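L-arabinose ABC transporter, periplasmic L-arabinose-binding protein (Burkholderia thailandensis, PDB 4KZK) binds a sugar in the periplasm, here beta-D-galactose, and probably delivers it to the L-arabinose ABC transporter in the membrane. Local coordinates at residues Glu54-Gln60 with Pro291-Tyr296; Ala220-Thr225 with Ala249-Ile255; Ala271-Phe275 with Ile323-Glu328. All blocks are in the same frame, centred on the assembly; numbering follows the deposited sequence.

The fold is the two-lobed one of the periplasmic sugar-binding proteins, with beta-D-galactose held between the lobes. Contact 1 packs helix 49-65 on helix 291-308 in one lobe, beside the sugar. Contacts 2 and 3 belong to the other: contact 2 joins helices 213-226 and 240-252, contact 3 sets helix 269-276 against the end of strand 315-324. The centres of contacts 1 and 2 lie about 36 Å apart, across the chain's centre; contact 3 is about 21 Å from contact 1 and about 23 Å from contact 2. Contact 2 nests inside the chain loop closed by contact 1; contact 3 crosses it, since strand 315-324 leads from helix 291-308 back to the second lobe.

Contact 1 of 3, residues Glu54-Gln60 with Pro291-Tyr296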
ATOM      1  N   GLU A  54       7.335  -7.638   3.878  1.00 11.05           N
ATOM      2  CA  GLU A  54       8.240  -7.847   2.734  1.00 11.33           C
ATOM      3  C   GLU A  54       9.598  -8.303   3.212  1.00 12.21           C
ATOM      4  O   GLU A  54      10.153  -9.268   2.658  1.00 13.26           O
ATOM      5  CB  GLU A  54       8.379  -6.556   1.930  1.00 10.38           C
ATOM      6  CG  GLU A  54       7.175  -6.266   1.064  1.00 10.02           C
ATOM      7  CD  GLU A  54       7.375  -5.044   0.189  1.00  9.35           C
ATOM      8  OE1 GLU A  54       8.320  -4.284   0.424  1.00  9.14           O
ATOM      9  OE2 GLU A  54       6.556  -4.844  -0.748  1.00  9.45           O
ATOM     10  N   TRP A  55      10.143  -7.617   4.216  1.00 12.41           N
ATOM     11  CA  TRP A  55      11.466  -7.963   4.775  1.00 13.43           C
ATOM     12  C   TRP A  55      11.538  -9.376   5.334  1.00 15.33           C
ATOM     13  O   TRP A  55      12.550 -10.059   5.144  1.00 16.49           O
ATOM     14  CB  TRP A  55      11.893  -6.971   5.852  1.00 13.10           C
ATOM     15  CG  TRP A  55      12.562  -5.704   5.331  1.00 12.44           C
ATOM     16  CD1 TRP A  55      13.133  -5.518   4.098  1.00 12.42           C
ATOM     17  CD2 TRP A  55      12.812  -4.507   6.070  1.00 12.49           C
ATOM     18  NE1 TRP A  55      13.693  -4.269   4.021  1.00 12.00           N
ATOM     19  CE2 TRP A  55      13.507  -3.624   5.216  1.00 11.97           C
ATOM     20  CE3 TRP A  55      12.518  -4.096   7.370  1.00 12.90           C
ATOM     21  CZ2 TRP A  55      13.914  -2.369   5.625  1.00 12.04           C
ATOM     22  CZ3 TRP A  55      12.912  -2.836   7.769  1.00 13.02           C
ATOM     23  CH2 TRP A  55      13.609  -1.989   6.910  1.00 12.36           C
ATOM     24  N   ARG A  56      10.494  -9.807   6.029  1.00 15.92           N
ATOM     25  CA  ARG A  56      10.490 -11.131   6.644  1.00 18.29           C
ATOM     26  C   ARG A  56      10.547 -12.193   5.544  1.00 18.69           C
ATOM     27  O   ARG A  56      11.269 -13.197   5.669  1.00 19.69           O
ATOM     28  CB  ARG A  56       9.244 -11.312   7.529  1.00 19.75           C
ATOM     29  CG  ARG A  56       9.021 -12.731   8.021  1.00 22.98           C
ATOM     30  CD  ARG A  56       7.945 -12.781   9.090  1.00 24.63           C
ATOM     31  NE  ARG A  56       6.607 -12.397   8.621  1.00 25.89           N
ATOM     32  CZ  ARG A  56       5.621 -13.252   8.291  1.00 27.31           C
ATOM     33  NH1 ARG A  56       5.795 -14.571   8.321  1.00 29.04           N
ATOM     34  NH2 ARG A  56       4.437 -12.770   7.905  1.00 27.77           N
ATOM     35  N   PHE A  57       9.806 -11.986   4.463  1.00 17.68           N
ATOM     36  CA  PHE A  57       9.812 -12.942   3.349  1.00 18.32           C
ATOM     37  C   PHE A  57      11.070 -12.857   2.491  1.00 18.87           C
ATOM     38  O   PHE A  57      11.555 -13.890   1.983  1.00 19.89           O
ATOM     39  CB  PHE A  57       8.526 -12.826   2.534  1.00 17.46           C
ATOM     40  CG  PHE A  57       7.362 -13.424   3.237  1.00 17.60           C
ATOM     41  CD1 PHE A  57       7.307 -14.797   3.406  1.00 18.86           C
ATOM     42  CD2 PHE A  57       6.361 -12.649   3.790  1.00 16.48           C
ATOM     43  CE1 PHE A  57       6.261 -15.385   4.078  1.00 19.35           C
ATOM     44  CE2 PHE A  57       5.301 -13.244   4.476  1.00 16.89           C
ATOM     45  CZ  PHE A  57       5.257 -14.620   4.613  1.00 18.31           C
ATOM     46  N   ALA A  58      11.635 -11.660   2.368  1.00 18.11           N
ATOM     47  CA  ALA A  58      12.941 -11.494   1.730  1.00 18.79           C
ATOM     48  C   ALA A  58      14.017 -12.238   2.522  1.00 20.54           C
ATOM     49  O   ALA A  58      14.911 -12.817   1.920  1.00 21.66           O
ATOM     50  CB  ALA A  58      13.311 -10.029   1.578  1.00 17.54           C
ATOM     51  N   GLU A  59      13.925 -12.237   3.853  1.00 21.29           N
ATOM     52  CA  GLU A  59      14.830 -13.029   4.702  1.00 24.15           C
ATOM     53  C   GLU A  59      14.694 -14.518   4.457  1.00 25.86           C
ATOM     54  O   GLU A  59      15.693 -15.273   4.514  1.00 27.16           O
ATOM     55  CB  GLU A  59      14.580 -12.772   6.189  1.00 24.89           C
ATOM     56  CG  GLU A  59      15.112 -11.453   6.704  1.00 24.98           C
ATOM     57  CD  GLU A  59      16.631 -11.387   6.754  1.00 26.84           C
ATOM     58  OE1 GLU A  59      17.331 -12.418   6.521  1.00 29.93           O
ATOM     59  OE2 GLU A  59      17.125 -10.290   7.064  1.00 27.60           O
ATOM     60  N   GLN A  60      13.466 -14.976   4.232  1.00 26.07           N
ATOM     61  CA  GLN A  60      13.238 -16.395   3.910  1.00 28.40           C
ATOM     62  C   GLN A  60      13.917 -16.744   2.579  1.00 28.60           C
ATOM     63  O   GLN A  60      14.549 -17.810   2.446  1.00 29.47           O
ATOM     64  CB  GLN A  60      11.730 -16.680   3.865  1.00 29.57           C
ATOM     65  CG  GLN A  60      11.290 -18.136   3.836  1.00 33.33           C
ATOM     66  CD  GLN A  60       9.763 -18.272   3.904  1.00 34.74           C
ATOM     67  OE1 GLN A  60       9.147 -18.959   3.077  1.00 37.43           O
ATOM     68  NE2 GLN A  60       9.149 -17.620   4.892  1.00 34.66           N
ATOM     69  N   PRO A 291       2.529 -10.522   0.766  1.00 11.64           N
ATOM     70  CA  PRO A 291       3.896 -10.022   0.856  1.00 12.01           C
ATOM     71  C   PRO A 291       4.951 -11.084   0.553  1.00 13.23           C
ATOM     72  O   PRO A 291       6.142 -10.776   0.427  1.00 13.67           O
ATOM     73  CB  PRO A 291       4.013  -9.575   2.312  1.00 11.85           C
ATOM     74  CG  PRO A 291       3.084 -10.495   3.050  1.00 11.79           C
ATOM     75  CD  PRO A 291       1.911 -10.628   2.110  1.00 11.51           C
ATOM     76  N   ARG A 292       4.541 -12.351   0.456  1.00 13.96           N
ATOM     77  CA  ARG A 292       5.461 -13.362  -0.050  1.00 15.51           C
ATOM     78  C   ARG A 292       5.842 -13.068  -1.496  1.00 15.18           C
ATOM     79  O   ARG A 292       7.013 -13.225  -1.887  1.00 15.68           O
ATOM     80  CB  ARG A 292       4.854 -14.758   0.041  1.00 17.35           C
ATOM     81  CG  ARG A 292       5.867 -15.842  -0.260  1.00 19.96           C
ATOM     82  CD  ARG A 292       5.240 -17.217  -0.153  1.00 21.81           C
ATOM     83  NE  ARG A 292       4.724 -17.496   1.183  1.00 23.60           N
ATOM     84  CZ  ARG A 292       5.410 -18.061   2.175  1.00 25.11           C
ATOM     85  NH1 ARG A 292       6.695 -18.383   2.028  1.00 26.86           N
ATOM     86  NH2 ARG A 292       4.800 -18.282   3.346  1.00 25.85           N
ATOM     87  N   LEU A 293       4.877 -12.649  -2.301  1.00 14.05           N
ATOM     88  CA  LEU A 293       5.176 -12.288  -3.694  1.00 14.16           C
ATOM     89  C   LEU A 293       6.107 -11.069  -3.726  1.00 13.41           C
ATOM     90  O   LEU A 293       7.147 -11.092  -4.376  1.00 13.67           O
ATOM     91  CB  LEU A 293       3.903 -12.014  -4.487  1.00 14.24           C
ATOM     92  CG  LEU A 293       2.871 -13.151  -4.585  1.00 14.95           C
ATOM     93  CD1 LEU A 293       1.636 -12.727  -5.354  1.00 15.16           C
ATOM     94  CD2 LEU A 293       3.487 -14.393  -5.184  1.00 16.15           C
ATOM     95  N   HIS A 294       5.761 -10.026  -2.982  1.00 12.45           N
ATOM     96  CA  HIS A 294       6.536  -8.784  -2.995  1.00 11.92           C
ATOM     97  C   HIS A 294       7.882  -8.851  -2.290  1.00 12.29           C
ATOM     98  O   HIS A 294       8.755  -8.045  -2.573  1.00 11.98           O
ATOM     99  CB  HIS A 294       5.692  -7.648  -2.405  1.00 11.02           C
ATOM    100  CG  HIS A 294       4.538  -7.251  -3.267  1.00 10.89           C
ATOM    101  ND1 HIS A 294       4.200  -5.933  -3.498  1.00 10.58           N
ATOM    102  CD2 HIS A 294       3.635  -8.000  -3.943  1.00 11.14           C
ATOM    103  CE1 HIS A 294       3.133  -5.890  -4.282  1.00 10.82           C
ATOM    104  NE2 HIS A 294       2.780  -7.130  -4.576  1.00 11.10           N
ATOM    105  N   GLY A 295       8.060  -9.802  -1.370  1.00 12.63           N
ATOM    106  CA  GLY A 295       9.309  -9.946  -0.614  1.00 13.29           C
ATOM    107  C   GLY A 295      10.139 -11.138  -1.042  1.00 14.63           C
ATOM    108  O   GLY A 295      11.347 -11.012  -1.218  1.00 14.99           O
ATOM    109  N   TYR A 296       9.509 -12.303  -1.163  1.00 15.48           N
ATOM    110  CA  TYR A 296      10.260 -13.527  -1.492  1.00 16.85           C
ATOM    111  C   TYR A 296      10.475 -13.615  -3.013  1.00 17.51           C
ATOM    112  O   TYR A 296      11.623 -13.786  -3.449  1.00 18.10           O
ATOM    113  CB  TYR A 296       9.550 -14.749  -0.879  1.00 17.37           C
ATOM    114  CG  TYR A 296      10.276 -16.068  -0.977  1.00 19.18           C
ATOM    115  CD1 TYR A 296      10.239 -16.785  -2.140  1.00 20.24           C
ATOM    116  CD2 TYR A 296      10.966 -16.579   0.108  1.00 19.77           C
ATOM    117  CE1 TYR A 296      10.889 -17.999  -2.252  1.00 21.56           C
ATOM    118  CE2 TYR A 296      11.635 -17.803   0.025  1.00 21.33           C
ATOM    119  CZ  TYR A 296      11.597 -18.504  -1.165  1.00 22.14           C
ATOM    120  OH  TYR A 296      12.235 -19.729  -1.289  1.00 24.18           O
TER
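F57 of helix 49-65 is the knob of this contact, seated among P291, R292, G295 and Y296 of helix 291-308. The helix axes close to 7.1 Å at a crossing angle of -60°, and G295 lets the backbones nearly touch: its CA lies 4.1 Å from the CA of E54. Two CA-H...O contacts follow, G295 CA to E54 O and A58 CA to G295 O, each 3.4 Å. Over one face of the F57 ring sits R292, its CB 4.2 Å from the ring centroid in a CH-pi contact, while P291 CG approaches CE2 obliquely.

Toward the partly exposed end the grip slackens. With CG anti to the backbone N (chi1 -170°) and a bend at chi3, R292 carries its guanidinium round the F57 rim, where CE1 lies over the centre of its face; its NH1 makes a weak bond, 2.7 Å but only 129° at the hydrogen, to Q60 OE1. Y296 turns a ring edge to Q60 CB and gives its OH to D64.

At the buried end, E54 OE2 lies 3.4 Å from H294 CB. Apolar packing thus carries the helix pair, while H294, bonded to D123 and T318, takes the polar end of the contact into the galactose pocket.

Contact 2 of 3, residues Ala220-Thr225 with Ala249-Ile255; sequences ANIAFT and AGEGRGI
The two backbones come nearest at N221 and A249, whose CA atoms are 5.7 Å apart, and the second helix ends in a Schellman motif, with G254 at positive phi and I255 N bonded to G250 O. Close helix approach is allowed by small residues: A220 CB meets A249 CB at 3.7 Å.

F224 packs beside this alanine pair. Its CG stands anti to the carbonyl carbon (chi1 -69°), which places the ring between A249-G250 and I255. A249 CB meets the ring at its edge, in plane, whereas I255 CD1 lies over one face in a CH-pi contact, 3.8 Å from the centroid and 20° off the normal. CE2 also reaches the backbone of G250, at 3.4 Å from its N.

R253 closes the outer side. Bent at chi3, it lays its guanidinium over the backbone of helix 213-226, with T225 N above the centre of one face. From the guanidinium edge NH2 makes a long, weak bond of 3.5 Å to N221 OD1, the amide and guanidinium planes being 60° apart. Water 1 is a firmer bridge, giving one hydrogen to N221 OD1 and the other to A249 O, each at 2.8 Å. T225 OG1 donates back to N221 O, which also takes T225 N from the opposite face of its plane.

Toward the sheet, F224 meets W233 edge-to-face and touches L172 of strand 170-175 and M260 of strand 260-264. This is the packing of neighbouring helices on one side of the parallel part of the sheet, the layered fold of each lobe in periplasmic sugar-binding proteins.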
ATOM      1  N   ALA A 220      -8.811  13.908   7.116  1.00 12.95           N
ATOM      2  CA  ALA A 220     -10.188  13.480   7.415  1.00 13.50           C
ATOM      3  C   ALA A 220     -10.892  14.502   8.297  1.00 14.56           C
ATOM      4  O   ALA A 220     -12.047  14.834   8.046  1.00 15.14           O
ATOM      5  CB  ALA A 220     -10.210  12.097   8.051  1.00 13.02           C
ATOM      6  N   ASN A 221     -10.189  15.012   9.305  1.00 15.43           N
ATOM      7  CA  ASN A 221     -10.773  15.983  10.216  1.00 16.87           C
ATOM      8  C   ASN A 221     -11.200  17.246   9.481  1.00 17.50           C
ATOM      9  O   ASN A 221     -12.261  17.799   9.776  1.00 18.51           O
ATOM     10  CB  ASN A 221      -9.818  16.304  11.361  1.00 17.85           C
ATOM     11  CG  ASN A 221      -9.995  15.360  12.530  1.00 18.56           C
ATOM     12  OD1 ASN A 221     -11.120  14.953  12.834  1.00 20.12           O
ATOM     13  ND2 ASN A 221      -8.900  15.005  13.190  1.00 19.35           N
ATOM     14  N   ILE A 222     -10.395  17.674   8.512  1.00 17.53           N
ATOM     15  CA  ILE A 222     -10.763  18.827   7.693  1.00 18.17           C
ATOM     16  C   ILE A 222     -12.064  18.553   6.934  1.00 18.75           C
ATOM     17  O   ILE A 222     -12.956  19.402   6.874  1.00 19.69           O
ATOM     18  CB  ILE A 222      -9.634  19.232   6.715  1.00 18.30           C
ATOM     19  CG1 ILE A 222      -8.469  19.836   7.503  1.00 18.73           C
ATOM     20  CG2 ILE A 222     -10.146  20.218   5.659  1.00 18.72           C
ATOM     21  CD1 ILE A 222      -7.216  20.106   6.696  1.00 18.92           C
ATOM     22  N   ALA A 223     -12.180  17.355   6.377  1.00 17.71           N
ATOM     23  CA  ALA A 223     -13.360  16.983   5.606  1.00 18.05           C
ATOM     24  C   ALA A 223     -14.607  16.851   6.479  1.00 18.67           C
ATOM     25  O   ALA A 223     -15.694  17.296   6.092  1.00 19.30           O
ATOM     26  CB  ALA A 223     -13.105  15.673   4.873  1.00 17.34           C
ATOM     27  N   PHE A 224     -14.471  16.197   7.635  1.00 18.74           N
ATOM     28  CA  PHE A 224     -15.629  16.030   8.524  1.00 19.80           C
ATOM     29  C   PHE A 224     -16.166  17.375   8.973  1.00 21.22           C
ATOM     30  O   PHE A 224     -17.382  17.578   9.039  1.00 21.48           O
ATOM     31  CB  PHE A 224     -15.279  15.193   9.750  1.00 19.61           C
ATOM     32  CG  PHE A 224     -15.005  13.746   9.453  1.00 18.40           C
ATOM     33  CD1 PHE A 224     -15.854  13.016   8.628  1.00 18.29           C
ATOM     34  CD2 PHE A 224     -13.909  13.090  10.028  1.00 18.08           C
ATOM     35  CE1 PHE A 224     -15.612  11.684   8.353  1.00 17.71           C
ATOM     36  CE2 PHE A 224     -13.668  11.744   9.753  1.00 17.44           C
ATOM     37  CZ  PHE A 224     -14.528  11.043   8.915  1.00 17.70           C
ATOM     38  N   THR A 225     -15.277  18.306   9.280  1.00 22.05           N
ATOM     39  CA  THR A 225     -15.717  19.647   9.668  1.00 23.34           C
ATOM     40  C   THR A 225     -16.568  20.333   8.598  1.00 24.34           C
ATOM     41  O   THR A 225     -17.551  20.996   8.932  1.00 24.84           O
ATOM     42  CB  THR A 225     -14.519  20.543  10.013  1.00 23.79           C
ATOM     43  OG1 THR A 225     -13.791  19.936  11.078  1.00 23.77           O
ATOM     44  CG2 THR A 225     -14.963  21.937  10.461  1.00 25.00           C
ATOM     45  N   ALA A 249     -10.107   9.738  13.149  1.00 12.11           N
ATOM     46  CA  ALA A 249     -10.658  11.089  13.073  1.00 13.21           C
ATOM     47  C   ALA A 249     -12.169  11.057  13.298  1.00 13.80           C
ATOM     48  O   ALA A 249     -12.703  11.830  14.111  1.00 15.12           O
ATOM     49  CB  ALA A 249     -10.306  11.726  11.746  1.00 13.00           C
ATOM     50  N   GLY A 250     -12.855  10.109  12.655  1.00 13.62           N
ATOM     51  CA  GLY A 250     -14.299   9.980  12.824  1.00 14.15           C
ATOM     52  C   GLY A 250     -14.665   9.749  14.271  1.00 15.09           C
ATOM     53  O   GLY A 250     -15.601  10.343  14.793  1.00 15.93           O
ATOM     54  N   GLU A 251     -13.938   8.862  14.935  1.00 14.94           N
ATOM     55  CA  GLU A 251     -14.224   8.565  16.329  1.00 16.01           C
ATOM     56  C   GLU A 251     -14.180   9.826  17.195  1.00 17.47           C
ATOM     57  O   GLU A 251     -15.042  10.032  18.080  1.00 18.81           O
ATOM     58  CB  GLU A 251     -13.259   7.509  16.861  1.00 15.37           C
ATOM     59  CG  GLU A 251     -13.490   6.123  16.265  1.00 14.58           C
ATOM     60  CD  GLU A 251     -12.336   5.178  16.526  1.00 14.22           C
ATOM     61  OE1 GLU A 251     -11.345   5.605  17.155  1.00 14.70           O
ATOM     62  OE2 GLU A 251     -12.424   4.013  16.112  1.00 13.23           O
ATOM     63  N   GLY A 252     -13.193  10.680  16.929  1.00 18.08           N
ATOM     64  CA  GLY A 252     -13.044  11.948  17.641  1.00 19.95           C
ATOM     65  C   GLY A 252     -14.200  12.917  17.430  1.00 21.55           C
ATOM     66  O   GLY A 252     -14.390  13.830  18.226  1.00 22.60           O
ATOM     67  N   ARG A 253     -14.959  12.716  16.352  1.00 22.56           N
ATOM     68  CA  ARG A 253     -16.125  13.547  16.021  1.00 24.19           C
ATOM     69  C   ARG A 253     -17.486  12.870  16.192  1.00 23.74           C
ATOM     70  O   ARG A 253     -18.475  13.316  15.594  1.00 24.66           O
ATOM     71  CB  ARG A 253     -16.042  13.944  14.563  1.00 25.28           C
ATOM     72  CG  ARG A 253     -14.717  14.493  14.123  1.00 27.12           C
ATOM     73  CD  ARG A 253     -14.961  15.204  12.826  1.00 28.71           C
ATOM     74  NE  ARG A 253     -15.492  16.548  13.041  1.00 31.97           N
ATOM     75  CZ  ARG A 253     -14.747  17.650  13.043  1.00 33.02           C
ATOM     76  NH1 ARG A 253     -15.317  18.828  13.245  1.00 34.46           N
ATOM     77  NH2 ARG A 253     -13.432  17.576  12.826  1.00 33.38           N
ATOM     78  N   GLY A 254     -17.548  11.791  16.955  1.00 22.83           N
ATOM     79  CA  GLY A 254     -18.807  11.101  17.180  1.00 22.79           C
ATOM     80  C   GLY A 254     -19.311  10.273  16.016  1.00 21.89           C
ATOM     81  O   GLY A 254     -20.485   9.930  15.982  1.00 22.80           O
ATOM     82  N   ILE A 255     -18.433   9.946  15.071  1.00 19.94           N
ATOM     83  CA  ILE A 255     -18.754   9.034  13.972  1.00 19.37           C
ATOM     84  C   ILE A 255     -18.077   7.710  14.284  1.00 18.82           C
ATOM     85  O   ILE A 255     -16.911   7.489  13.917  1.00 18.36           O
ATOM     86  CB  ILE A 255     -18.228   9.544  12.619  1.00 18.70           C
ATOM     87  CG1 ILE A 255     -18.689  10.981  12.365  1.00 19.23           C
ATOM     88  CG2 ILE A 255     -18.707   8.638  11.489  1.00 18.46           C
ATOM     89  CD1 ILE A 255     -17.858  11.696  11.331  1.00 19.07           C
TER
HETATM   90  O   HOH W   1     -11.074  13.742  15.322  1.00 22.55           O

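Contact 3 of 3, residues Ala271-Phe275 with Ile323-Glu328; sequences ALNEF and ITRANE
Near the end of strand 315-324, an ST turn at T324 leads the chain toward helix 328-334, and F275 at the end of helix 269-276 packs against that turn. T324 OG1 accepts from A326 N at 3.2 Å, and N327 OD1 takes T324 N almost straight, 2.8 Å and 171°, in the carbonyl plane.

Over one face of the F275 ring lie T324 C and R325 N, both above its centre; on the opposite face is A271 O from its own helix, nearer the rim. I323 CD1 meets the ring edge in plane, 3.9 Å from CE2. E328 runs antiparallel alongside the ring, its CG 3.6 Å from CD2. Its chi1 of 55° sets CG between the backbone N and the carbonyl carbon, and OE1 reaches L272 CD2.

R325 runs on from its own backbone N along the same side of the ring, extended from CG to NE, and F275 CD1 lies over one face of the guanidinium, near its rim, with the planes 70° apart. Its NH2 makes a weak bond to E274 O (3.0 Å), while NH1 goes to F283 O. Water 3 accepts from R325 NE at 2.7 Å and donates to F275 O, and water 2 donates to both L272 O and E328 OE2.

Around this, A271 and E274 pack on strand 283-288 and helix 240-252, E274 OE1 bonding to T281 OG1 and OE2 forming salt bridges with R248 and K277. I323 pairs through its backbone with S286 of strand 283-288, and its side chain, like that of L272, touches helix 328-334.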
ATOM      1  N   ALA A 271      -4.459  -3.639   9.994  1.00  8.18           N
ATOM      2  CA  ALA A 271      -5.797  -4.224   9.872  1.00  8.31           C
ATOM      3  C   ALA A 271      -6.033  -5.151  11.047  1.00  9.03           C
ATOM      4  O   ALA A 271      -7.083  -5.127  11.703  1.00  8.96           O
ATOM      5  CB  ALA A 271      -5.912  -4.999   8.569  1.00  8.13           C
ATOM      6  N   LEU A 272      -5.044  -5.985  11.328  1.00  9.48           N
ATOM      7  CA  LEU A 272      -5.194  -6.990  12.373  1.00 10.55           C
ATOM      8  C   LEU A 272      -5.373  -6.345  13.745  1.00 10.77           C
ATOM      9  O   LEU A 272      -6.089  -6.872  14.598  1.00 11.33           O
ATOM     10  CB  LEU A 272      -4.002  -7.937  12.399  1.00 11.38           C
ATOM     11  CG  LEU A 272      -3.660  -8.667  11.097  1.00 11.90           C
ATOM     12  CD1 LEU A 272      -2.663  -9.768  11.417  1.00 12.72           C
ATOM     13  CD2 LEU A 272      -4.907  -9.199  10.408  1.00 12.13           C
ATOM     14  N   ASN A 273      -4.728  -5.208  13.985  1.00 10.64           N
ATOM     15  CA  ASN A 273      -4.914  -4.501  15.260  1.00 11.44           C
ATOM     16  C   ASN A 273      -6.354  -4.038  15.404  1.00 11.05           C
ATOM     17  O   ASN A 273      -6.931  -4.131  16.481  1.00 11.70           O
ATOM     18  CB  ASN A 273      -3.990  -3.286  15.358  1.00 12.01           C
ATOM     19  CG  ASN A 273      -2.550  -3.649  15.635  1.00 13.18           C
ATOM     20  OD1 ASN A 273      -2.250  -4.768  16.054  1.00 14.97           O
ATOM     21  ND2 ASN A 273      -1.650  -2.705  15.428  1.00 13.52           N
ATOM     22  N   GLU A 274      -6.952  -3.534  14.325  1.00 10.32           N
ATOM     23  CA  GLU A 274      -8.376  -3.157  14.389  1.00 10.29           C
ATOM     24  C   GLU A 274      -9.269  -4.356  14.598  1.00 10.72           C
ATOM     25  O   GLU A 274     -10.220  -4.273  15.370  1.00 11.37           O
ATOM     26  CB  GLU A 274      -8.837  -2.442  13.131  1.00  9.76           C
ATOM     27  CG  GLU A 274      -8.097  -1.131  12.886  1.00  9.66           C
ATOM     28  CD  GLU A 274      -8.325  -0.104  13.975  1.00 10.28           C
ATOM     29  OE1 GLU A 274      -9.471   0.141  14.358  1.00 10.92           O
ATOM     30  OE2 GLU A 274      -7.339   0.461  14.481  1.00 10.79           O
ATOM     31  N   PHE A 275      -8.974  -5.476  13.943  1.00 10.81           N
ATOM     32  CA  PHE A 275      -9.814  -6.673  14.052  1.00 11.25           C
ATOM     33  C   PHE A 275      -9.759  -7.325  15.452  1.00 12.51           C
ATOM     34  O   PHE A 275     -10.727  -7.975  15.876  1.00 13.27           O
ATOM     35  CB  PHE A 275      -9.383  -7.731  13.027  1.00 11.04           C
ATOM     36  CG  PHE A 275      -9.560  -7.339  11.578  1.00 10.35           C
ATOM     37  CD1 PHE A 275     -10.453  -6.352  11.173  1.00 10.22           C
ATOM     38  CD2 PHE A 275      -8.823  -7.989  10.594  1.00 10.14           C
ATOM     39  CE1 PHE A 275     -10.605  -6.029   9.826  1.00  9.74           C
ATOM     40  CE2 PHE A 275      -8.981  -7.674   9.261  1.00  9.94           C
ATOM     41  CZ  PHE A 275      -9.871  -6.688   8.863  1.00  9.70           C
ATOM     42  N   ILE A 323     -10.660  -9.343   3.480  1.00  9.79           N
ATOM     43  CA  ILE A 323     -10.722  -9.933   4.819  1.00  9.64           C
ATOM     44  C   ILE A 323     -11.479  -8.994   5.739  1.00  9.72           C
ATOM     45  O   ILE A 323     -11.404  -7.771   5.622  1.00  9.61           O
ATOM     46  CB  ILE A 323      -9.355 -10.308   5.412  1.00  9.31           C
ATOM     47  CG1 ILE A 323      -8.406  -9.113   5.527  1.00  9.08           C
ATOM     48  CG2 ILE A 323      -8.734 -11.444   4.599  1.00  9.28           C
ATOM     49  CD1 ILE A 323      -7.145  -9.465   6.305  1.00  8.97           C
ATOM     50  N   THR A 324     -12.226  -9.608   6.641  1.00  9.88           N
ATOM     51  CA  THR A 324     -12.919  -8.942   7.708  1.00 10.20           C
ATOM     52  C   THR A 324     -12.606  -9.704   9.007  1.00 10.14           C
ATOM     53  O   THR A 324     -11.853 -10.646   9.007  1.00  9.81           O
ATOM     54  CB  THR A 324     -14.435  -9.004   7.468  1.00 10.73           C
ATOM     55  OG1 THR A 324     -14.861 -10.361   7.593  1.00 11.26           O
ATOM     56  CG2 THR A 324     -14.806  -8.429   6.094  1.00 10.94           C
ATOM     57  N   ARG A 325     -13.209  -9.295  10.128  1.00 10.35           N
ATOM     58  CA  ARG A 325     -13.033 -10.011  11.378  1.00 10.70           C
ATOM     59  C   ARG A 325     -13.402 -11.486  11.241  1.00 10.74           C
ATOM     60  O   ARG A 325     -12.807 -12.320  11.914  1.00 10.92           O
ATOM     61  CB  ARG A 325     -13.845  -9.342  12.479  1.00 11.21           C
ATOM     62  CG  ARG A 325     -13.253  -8.002  12.917  1.00 11.37           C
ATOM     63  CD  ARG A 325     -14.178  -7.162  13.782  1.00 12.02           C
ATOM     64  NE  ARG A 325     -13.522  -5.906  14.167  1.00 12.31           N
ATOM     65  CZ  ARG A 325     -13.387  -4.842  13.380  1.00 12.15           C
ATOM     66  NH1 ARG A 325     -13.877  -4.841  12.136  1.00 11.79           N
ATOM     67  NH2 ARG A 325     -12.750  -3.764  13.824  1.00 12.41           N
ATOM     68  N   ALA A 326     -14.354 -11.810  10.370  1.00 10.77           N
ATOM     69  CA  ALA A 326     -14.881 -13.177  10.278  1.00 11.02           C
ATOM     70  C   ALA A 326     -13.932 -14.173   9.591  1.00 10.90           C
ATOM     71  O   ALA A 326     -13.948 -15.372   9.902  1.00 11.33           O
ATOM     72  CB  ALA A 326     -16.197 -13.153   9.527  1.00 11.26           C
ATOM     73  N   ASN A 327     -13.111 -13.701   8.657  1.00 10.59           N
ATOM     74  CA  ASN A 327     -12.270 -14.610   7.885  1.00 10.58           C
ATOM     75  C   ASN A 327     -10.783 -14.304   7.865  1.00 10.39           C
ATOM     76  O   ASN A 327     -10.020 -14.990   7.190  1.00 10.27           O
ATOM     77  CB  ASN A 327     -12.794 -14.695   6.450  1.00 10.74           C
ATOM     78  CG  ASN A 327     -12.480 -13.459   5.659  1.00 10.91           C
ATOM     79  OD1 ASN A 327     -12.277 -12.406   6.235  1.00 10.82           O
ATOM     80  ND2 ASN A 327     -12.372 -13.580   4.338  1.00 11.31           N
ATOM     81  N   GLU A 328     -10.346 -13.257   8.556  1.00 10.35           N
ATOM     82  CA  GLU A 328      -8.937 -12.851   8.436  1.00 10.54           C
ATOM     83  C   GLU A 328      -7.939 -13.951   8.805  1.00 10.62           C
ATOM     84  O   GLU A 328      -6.913 -14.131   8.127  1.00 10.21           O
ATOM     85  CB  GLU A 328      -8.647 -11.577   9.238  1.00 10.95           C
ATOM     86  CG  GLU A 328      -9.007 -11.603  10.701  1.00 11.72           C
ATOM     87  CD  GLU A 328      -7.839 -11.834  11.628  1.00 12.53           C
ATOM     88  OE1 GLU A 328      -6.720 -12.095  11.141  1.00 13.08           O
ATOM     89  OE2 GLU A 328      -8.066 -11.751  12.875  1.00 14.17           O
TER
HETATM   90  O   HOH W   2      -6.583  -9.774  14.662  1.00 18.81           O
HETATM   91  O   HOH W   3     -12.939  -6.178  16.814  1.00 18.54           O